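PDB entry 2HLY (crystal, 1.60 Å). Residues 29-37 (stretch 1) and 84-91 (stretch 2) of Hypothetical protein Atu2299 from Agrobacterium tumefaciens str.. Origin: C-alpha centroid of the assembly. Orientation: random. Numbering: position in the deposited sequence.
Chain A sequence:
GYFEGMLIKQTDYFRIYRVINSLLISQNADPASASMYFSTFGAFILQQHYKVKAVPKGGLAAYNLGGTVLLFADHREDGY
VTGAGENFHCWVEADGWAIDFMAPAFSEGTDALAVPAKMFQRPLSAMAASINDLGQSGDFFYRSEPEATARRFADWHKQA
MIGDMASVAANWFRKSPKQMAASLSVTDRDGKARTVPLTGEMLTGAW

Stretch 1, residues 29-37: ADPASASMY
Stretch 2, residues 84-91: AGENFHCW

The first turns of a helix pack here against a β turn and the strand that follows it, a contact centred on Ala32 and Ser35, with Glu86 lying across the start of the helix, joined by one direct hydrogen bond, with a water adding weak links; 386 Å² is buried in total. Helix 31-37 (phi/psi near -63/-43) and strand 89-91 run nearly parallel, their N-to-C directions 15° apart and their axes 6.8 Å apart at closest approach. In register, CA of Ala32 lies 4.9 Å from CA of Glu86, and CA of Ser35 lies 5.3 Å from CA of Cys90.

Asp30 (chi1 p, phi/psi -68/161) caps the helix, its OD1 accepting from Ser33 N at 3.0 Å and its OD2 from Ser33 OG at 2.8 Å; Ser35 N bonds Pro31 O at 3.0 Å. In the other stretch, a type I turn from Gly85 to Phe88 (Glu86 -75/-4, Asn87 -87/-7) closes through Phe88 N to Gly85 O, 3.3 Å, before the chain extends at His89 (-139/143) and Cys90 (-116/155). Ala32 points toward this turn; its CB sits 3.4 Å from Phe88 O and 4.3 Å from Phe88 CB (chi1 t), while its CA makes a CA-H...O contact of 3.5 Å with Phe88 O.

One turn later, Ser35 (chi1 78°, p) illustrates how a helical serine can serve two backbones. Its OG donates to Ala32 O at 2.8 Å and accepts from Cys90 N at 3.1 Å, linking helix to strand. Its CB also approaches His89 ND1 (chi1 t) to 3.5 Å. Water 1 lies 2.7 Å from that ND1 and donates weakly to Pro31 O at 2.9 Å and Phe88 O at 3.5 Å. Met36 (m, t, p) adds an apolar contact, CG to Cys90 SG (chi1 m) at 3.7 Å.

Near the helix start, Glu86 (m, t, chi3 6°) brings CD within 3.6 Å of Asp30 CB. The carboxylates gain no pairing: Asp30 OD1 and Glu86 OE2, like charges, stand 4.5 Å apart.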

# COMPACT_ATOMS: atom_id res chain seq x y z
N ALA A 29 7.60 9.54 -6.32
CA ALA A 29 6.54 10.06 -5.45
C ALA A 29 7.01 10.20 -4.00
O ALA A 29 7.80 9.39 -3.52
CB ALA A 29 5.32 9.15 -5.51
N ASP A 30 6.50 11.23 -3.33
CA ASP A 30 6.69 11.41 -1.88
C ASP A 30 5.91 10.32 -1.14
O ASP A 30 5.02 9.70 -1.73
CB ASP A 30 6.20 12.79 -1.45
CG ASP A 30 4.68 12.95 -1.60
OD1 ASP A 30 3.94 12.63 -0.65
OD2 ASP A 30 4.23 13.38 -2.69
N PRO A 31 6.25 10.06 0.14
CA PRO A 31 5.56 9.00 0.91
C PRO A 31 4.03 9.04 0.92
O PRO A 31 3.38 7.98 0.85
CB PRO A 31 6.10 9.19 2.33
CG PRO A 31 7.47 9.77 2.12
CD PRO A 31 7.32 10.70 0.94
N ALA A 32 3.45 10.23 1.04
CA ALA A 32 1.99 10.33 1.09
C ALA A 32 1.38 9.93 -0.24
O ALA A 32 0.44 9.11 -0.27
CB ALA A 32 1.51 11.73 1.52
N SER A 33 1.91 10.49 -1.33
CA SER A 33 1.42 10.13 -2.66
C SER A 33 1.66 8.65 -2.92
O SER A 33 0.78 7.96 -3.41
CB SER A 33 2.07 10.98 -3.75
OG SER A 33 1.78 12.34 -3.51
N ALA A 34 2.84 8.15 -2.58
CA ALA A 34 3.10 6.71 -2.75
C ALA A 34 2.00 5.88 -2.08
O ALA A 34 1.49 4.92 -2.68
CB ALA A 34 4.47 6.35 -2.24
N SER A 35 1.64 6.23 -0.84
CA SER A 35 0.62 5.43 -0.12
C SER A 35 -0.73 5.50 -0.83
O SER A 35 -1.49 4.53 -0.80
CB SER A 35 0.48 5.88 1.35
OG SER A 35 -0.28 7.07 1.44
N MET A 36 -1.01 6.64 -1.46
CA MET A 36 -2.25 6.79 -2.22
C MET A 36 -2.30 5.83 -3.40
O MET A 36 -3.36 5.27 -3.69
CB MET A 36 -2.41 8.25 -2.69
CG MET A 36 -2.62 9.18 -1.50
SD MET A 36 -2.47 10.92 -1.98
CE MET A 36 -3.94 11.12 -3.01
N TYR A 37 -1.17 5.62 -4.07
CA TYR A 37 -1.11 4.66 -5.17
C TYR A 37 -1.16 3.23 -4.67
O TYR A 37 -1.87 2.40 -5.24
CB TYR A 37 0.16 4.85 -6.00
CG TYR A 37 0.10 6.02 -6.95
CD1 TYR A 37 -0.49 5.89 -8.20
CD2 TYR A 37 0.65 7.26 -6.60
CE1 TYR A 37 -0.53 6.96 -9.10
CE2 TYR A 37 0.60 8.33 -7.48
CZ TYR A 37 0.01 8.17 -8.73
OH TYR A 37 -0.04 9.23 -9.63
N ALA A 84 -0.82 17.09 7.68
CA ALA A 84 -1.29 18.12 6.76
C ALA A 84 -0.48 18.12 5.46
O ALA A 84 -0.84 18.80 4.49
CB ALA A 84 -1.25 19.49 7.43
N GLY A 85 0.60 17.34 5.45
CA GLY A 85 1.47 17.24 4.29
C GLY A 85 1.86 15.80 4.03
O GLY A 85 0.99 14.92 3.93
N GLU A 86 3.17 15.56 3.95
CA GLU A 86 3.67 14.26 3.52
C GLU A 86 3.54 13.15 4.56
O GLU A 86 3.88 12.00 4.26
CB GLU A 86 5.11 14.38 3.00
CG GLU A 86 5.21 15.24 1.73
CD GLU A 86 6.59 15.27 1.09
OE1 GLU A 86 7.50 14.53 1.56
OE2 GLU A 86 6.76 16.03 0.10
N ASN A 87 3.07 13.48 5.77
CA ASN A 87 2.83 12.46 6.81
C ASN A 87 1.45 11.81 6.75
O ASN A 87 1.17 10.88 7.51
CB ASN A 87 3.06 13.00 8.23
CG ASN A 87 4.52 13.29 8.51
OD1 ASN A 87 5.41 12.59 8.03
ND2 ASN A 87 4.77 14.32 9.30
N PHE A 88 0.58 12.31 5.88
CA PHE A 88 -0.70 11.66 5.61
C PHE A 88 -0.44 10.26 5.05
O PHE A 88 0.50 10.06 4.27
CB PHE A 88 -1.49 12.46 4.58
CG PHE A 88 -2.91 12.04 4.45
CD1 PHE A 88 -3.85 12.51 5.35
CD2 PHE A 88 -3.31 11.19 3.43
CE1 PHE A 88 -5.18 12.13 5.26
CE2 PHE A 88 -4.65 10.80 3.32
CZ PHE A 88 -5.57 11.27 4.25
N HIS A 89 -1.25 9.29 5.46
CA HIS A 89 -1.05 7.91 5.02
C HIS A 89 -2.35 7.21 4.67
O HIS A 89 -3.37 7.45 5.31
CB HIS A 89 -0.31 7.13 6.11
CG HIS A 89 0.21 5.81 5.65
ND1 HIS A 89 1.28 5.70 4.78
CD2 HIS A 89 -0.18 4.54 5.92
CE1 HIS A 89 1.52 4.42 4.55
NE2 HIS A 89 0.65 3.70 5.23
N CYS A 90 -2.31 6.36 3.63
CA CYS A 90 -3.48 5.58 3.21
C CYS A 90 -3.22 4.10 3.39
O CYS A 90 -2.07 3.65 3.33
CB CYS A 90 -3.77 5.82 1.73
SG CYS A 90 -4.27 7.49 1.36
N TRP A 91 -4.30 3.35 3.55
CA TRP A 91 -4.25 1.88 3.66
C TRP A 91 -5.49 1.31 2.97
O TRP A 91 -6.30 2.06 2.40
CB TRP A 91 -4.20 1.46 5.12
CG TRP A 91 -5.37 1.93 5.91
CD1 TRP A 91 -6.54 1.26 6.14
CD2 TRP A 91 -5.49 3.19 6.59
NE1 TRP A 91 -7.38 2.02 6.92
CE2 TRP A 91 -6.76 3.21 7.21
CE3 TRP A 91 -4.64 4.29 6.75
CZ2 TRP A 91 -7.21 4.30 7.97
CZ3 TRP A 91 -5.09 5.38 7.50
CH2 TRP A 91 -6.36 5.37 8.11
O HOH W 1 2.79 7.56 3.63